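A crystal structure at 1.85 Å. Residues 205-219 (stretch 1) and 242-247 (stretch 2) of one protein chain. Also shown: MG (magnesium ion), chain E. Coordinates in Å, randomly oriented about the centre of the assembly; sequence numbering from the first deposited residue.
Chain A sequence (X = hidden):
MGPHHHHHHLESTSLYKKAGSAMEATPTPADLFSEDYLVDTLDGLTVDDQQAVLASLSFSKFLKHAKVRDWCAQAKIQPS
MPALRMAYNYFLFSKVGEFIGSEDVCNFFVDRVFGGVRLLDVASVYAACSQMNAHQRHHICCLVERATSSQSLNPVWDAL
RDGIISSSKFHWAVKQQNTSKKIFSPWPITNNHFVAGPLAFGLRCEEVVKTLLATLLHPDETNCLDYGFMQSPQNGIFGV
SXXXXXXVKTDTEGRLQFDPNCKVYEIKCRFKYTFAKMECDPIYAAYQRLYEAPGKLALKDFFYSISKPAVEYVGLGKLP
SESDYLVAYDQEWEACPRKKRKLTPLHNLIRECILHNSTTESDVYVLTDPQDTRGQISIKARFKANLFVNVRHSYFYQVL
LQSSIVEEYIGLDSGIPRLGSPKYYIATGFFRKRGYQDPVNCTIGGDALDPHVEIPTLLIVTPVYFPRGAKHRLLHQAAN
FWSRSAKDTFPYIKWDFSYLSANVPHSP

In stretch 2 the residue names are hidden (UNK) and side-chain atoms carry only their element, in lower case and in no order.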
# COMPACT_ATOMS: atom_id res chain seq x y z
N CYS A 205 -7.53 14.31 -1.55
CA CYS A 205 -6.63 14.76 -0.50
C CYS A 205 -5.28 14.02 -0.48
O CYS A 205 -4.24 14.65 -0.28
CB CYS A 205 -7.32 14.71 0.85
SG CYS A 205 -8.56 16.07 0.96
N GLU A 206 -5.29 12.70 -0.69
CA GLU A 206 -4.03 11.96 -0.80
C GLU A 206 -3.13 12.51 -1.88
O GLU A 206 -1.92 12.61 -1.66
CB GLU A 206 -4.25 10.45 -0.94
CG GLU A 206 -4.69 9.87 0.39
CD GLU A 206 -4.50 8.36 0.51
OE1 GLU A 206 -3.79 7.78 -0.36
OE2 GLU A 206 -5.07 7.79 1.48
N GLU A 207 -3.70 12.90 -3.02
CA GLU A 207 -2.91 13.47 -4.11
C GLU A 207 -2.28 14.79 -3.71
O GLU A 207 -1.17 15.12 -4.16
CB GLU A 207 -3.76 13.69 -5.38
CG GLU A 207 -4.07 12.44 -6.19
CD GLU A 207 -2.82 11.68 -6.59
OE1 GLU A 207 -1.92 12.27 -7.24
OE2 GLU A 207 -2.75 10.47 -6.26
N VAL A 208 -2.99 15.57 -2.87
CA VAL A 208 -2.44 16.83 -2.40
C VAL A 208 -1.22 16.57 -1.54
O VAL A 208 -0.18 17.26 -1.69
CB VAL A 208 -3.48 17.70 -1.65
CG1 VAL A 208 -2.79 18.81 -0.87
CG2 VAL A 208 -4.46 18.30 -2.65
N VAL A 209 -1.32 15.60 -0.62
CA VAL A 209 -0.16 15.27 0.20
C VAL A 209 1.04 14.80 -0.65
O VAL A 209 2.18 15.18 -0.36
CB VAL A 209 -0.47 14.25 1.32
CG1 VAL A 209 0.82 13.91 2.13
CG2 VAL A 209 -1.58 14.79 2.24
N LYS A 210 0.80 13.98 -1.68
CA LYS A 210 1.89 13.57 -2.60
C LYS A 210 2.59 14.78 -3.18
O LYS A 210 3.83 14.83 -3.20
CB LYS A 210 1.39 12.75 -3.79
CG LYS A 210 0.90 11.39 -3.45
CD LYS A 210 0.74 10.48 -4.66
CE LYS A 210 -0.25 9.38 -4.26
NZ LYS A 210 -0.26 8.17 -5.11
N THR A 211 1.81 15.75 -3.66
CA THR A 211 2.38 17.01 -4.18
C THR A 211 3.25 17.77 -3.17
O THR A 211 4.31 18.30 -3.54
CB THR A 211 1.30 17.96 -4.74
OG1 THR A 211 0.48 17.23 -5.66
CG2 THR A 211 1.96 19.14 -5.51
N LEU A 212 2.80 17.83 -1.92
CA LEU A 212 3.59 18.41 -0.82
C LEU A 212 4.93 17.71 -0.59
O LEU A 212 5.96 18.38 -0.43
CB LEU A 212 2.78 18.42 0.48
CG LEU A 212 1.54 19.33 0.56
CD1 LEU A 212 0.61 18.93 1.71
CD2 LEU A 212 1.96 20.81 0.71
N LEU A 213 4.91 16.37 -0.55
CA LEU A 213 6.13 15.58 -0.38
C LEU A 213 7.10 15.82 -1.54
O LEU A 213 8.28 16.13 -1.34
CB LEU A 213 5.76 14.07 -0.25
CG LEU A 213 4.92 13.68 0.98
CD1 LEU A 213 4.47 12.19 1.03
CD2 LEU A 213 5.65 14.08 2.27
N ALA A 214 6.57 15.70 -2.76
CA ALA A 214 7.37 15.84 -3.98
C ALA A 214 7.98 17.25 -4.15
O ALA A 214 9.19 17.40 -4.40
CB ALA A 214 6.49 15.48 -5.18
N THR A 215 7.14 18.27 -3.98
CA THR A 215 7.51 19.66 -4.21
C THR A 215 8.24 20.34 -3.03
O THR A 215 9.15 21.17 -3.24
CB THR A 215 6.25 20.47 -4.54
OG1 THR A 215 5.63 19.89 -5.70
CG2 THR A 215 6.59 21.93 -4.82
N LEU A 216 7.84 20.02 -1.80
CA LEU A 216 8.38 20.75 -0.65
C LEU A 216 9.42 20.01 0.16
O LEU A 216 10.30 20.64 0.74
CB LEU A 216 7.26 21.29 0.25
CG LEU A 216 6.12 22.09 -0.41
CD1 LEU A 216 5.09 22.49 0.63
CD2 LEU A 216 6.61 23.34 -1.18
N LEU A 217 9.33 18.69 0.19
CA LEU A 217 10.30 17.87 0.94
C LEU A 217 11.39 17.28 0.05
O LEU A 217 12.50 17.08 0.51
CB LEU A 217 9.61 16.73 1.71
CG LEU A 217 9.18 16.98 3.16
CD1 LEU A 217 8.24 18.19 3.26
CD2 LEU A 217 8.49 15.73 3.75
N HIS A 218 11.06 16.98 -1.20
CA HIS A 218 12.04 16.33 -2.07
C HIS A 218 12.16 17.04 -3.43
O HIS A 218 12.06 16.40 -4.48
CB HIS A 218 11.69 14.84 -2.22
CG HIS A 218 11.71 14.08 -0.92
ND1 HIS A 218 12.88 13.69 -0.31
CD2 HIS A 218 10.71 13.62 -0.14
CE1 HIS A 218 12.60 13.03 0.80
NE2 HIS A 218 11.28 12.97 0.93
N PRO A 219 12.39 18.36 -3.41
CA PRO A 219 12.35 19.11 -4.67
C PRO A 219 13.56 18.79 -5.56
O PRO A 219 13.46 18.91 -6.78
CB PRO A 219 12.39 20.57 -4.21
CG PRO A 219 13.16 20.54 -2.92
CD PRO A 219 12.72 19.22 -2.26
N UNK A 242 2.36 1.32 -3.30
CA UNK A 242 2.90 2.37 -2.48
C UNK A 242 2.27 3.71 -2.83
O UNK A 242 1.86 3.91 -3.97
c UNK A 242 6.72 1.48 -2.79
c UNK A 242 5.28 1.19 -2.45
c UNK A 242 5.17 0.67 -1.01
c UNK A 242 4.40 2.46 -2.68
N UNK A 243 2.21 4.62 -1.87
CA UNK A 243 1.66 5.95 -2.18
C UNK A 243 2.73 6.83 -2.84
O UNK A 243 2.44 7.47 -3.85
c UNK A 243 1.14 6.63 -0.90
o UNK A 243 -0.36 6.19 0.88
c UNK A 243 -0.02 5.89 -0.27
o UNK A 243 -0.60 4.99 -0.91
N UNK A 244 3.92 6.90 -2.25
CA UNK A 244 4.98 7.81 -2.71
C UNK A 244 6.35 7.32 -2.29
O UNK A 244 6.49 6.78 -1.19
c UNK A 244 6.76 11.88 -3.90
c UNK A 244 5.78 10.22 -2.40
c UNK A 244 7.78 12.12 -3.00
c UNK A 244 4.74 9.19 -2.06
c UNK A 244 5.75 10.91 -3.60
c UNK A 244 7.82 11.42 -1.81
c UNK A 244 6.82 10.49 -1.51
N UNK A 245 7.38 7.54 -3.13
CA UNK A 245 8.76 7.25 -2.74
C UNK A 245 9.70 8.28 -3.32
O UNK A 245 9.51 8.78 -4.45
c UNK A 245 9.16 5.85 -3.15
N UNK A 246 10.71 8.61 -2.53
CA UNK A 246 11.78 9.50 -2.99
C UNK A 246 13.05 8.68 -3.24
O UNK A 246 13.29 7.68 -2.55
c UNK A 246 12.01 10.62 -1.96
N UNK A 247 13.85 9.07 -4.23
CA UNK A 247 14.99 8.23 -4.74
C UNK A 247 14.61 6.90 -5.41
O UNK A 247 15.22 5.86 -5.15
n UNK A 247 15.96 10.06 -2.46
c UNK A 247 16.71 9.19 -3.12
o UNK A 247 17.93 9.36 -3.28
c UNK A 247 16.03 7.94 -3.64
MG MG E . -2.55 5.93 1.82
O HOH W 1 -2.08 6.41 -3.51

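Position 242 carries four side-chain carbons and no heteroatom. The chain of carbons forks at the second, one bond beyond CB. Its CA-to-CB bond points sideways to stretch 1, and the end of the side chain leads away. No atom touches the helix. A fork at the second carbon, with two terminal carbons, is leucine: Leu242. It is buried and makes no contact with stretch 1.

Position 243 has two side-chain carbons, and the second carries two oxygens. CA to CB points toward the helix. One oxygen binds the ion MG. The backbone O at 243 accepts a hydrogen bond from NZ of Lys210 at 3.1 Å. A short carboxylate is aspartate: Asp243. Asp243 OD2 binds MG at 2.4 Å, and two further ligand atoms come from elsewhere in the structure. Asp243 OD2 also lies 4.0 Å from Glu206 OE1. Two carboxylates this close would repel if both are charged, and the magnesium ion beside them can offset that. The other oxygen, Asp243 OD1, receives a weak hydrogen bond from water 1 at 3.3 Å. The same water accepts from Lys210 NZ at 3.0 Å, so it bridges the two side chains.

Position 244 shows one carbon followed by a ring of six carbons, with no oxygen on the ring. CA to CB points toward stretch 1, and chi1 is 178° (t). CB of Leu213 sits over one face of the ring, 3.9 Å from its centroid and 20° off the normal, a CH-pi contact. CD2 of His218 lies at the ring edge, near its plane. An all-carbon six-membered ring is phenylalanine: Phe244. Its CE1 is 3.8 Å from CB of Ala214, and its CE2 is 3.7 Å from CB of Leu213. The ring lies close to the helix backbone, with Phe244 CZ 3.8 Å from Ala214 N.

Position 245 has a single side-chain carbon. It points away from stretch 1 and makes no contact there. One carbon is alanine: Ala245. Its direction is the reverse of Phe244, as expected for neighbours in a strand.

Position 246 also has one side-chain carbon, this time pointing toward stretch 1. CB at 246 lies over one face of the His218 ring, 3.5 Å from the centroid and 6° off the normal. This too is alanine: Ala246. Its CB makes a CH-pi contact, with His218 ND1 at 3.6 Å.

Position 247 has two side-chain carbons, the second bearing one oxygen and one nitrogen. None of these atoms touches stretch 1. A short amide is asparagine: Asn247. The chain turns a corner here, with phi/psi of 65/43.

The contact works in two parts. At one end, Lys210 NZ bonds directly to the backbone O of Asp243 and reaches its carboxylate through water 1; Lys210 NZ also forms a salt bridge with Glu207 OE2 at 3.6 Å. Farther along, Phe244 packs on Leu213 and Ala214, and Ala246 covers His218 just beyond the helix.

Stretch 2 (242-247) LDFAAN
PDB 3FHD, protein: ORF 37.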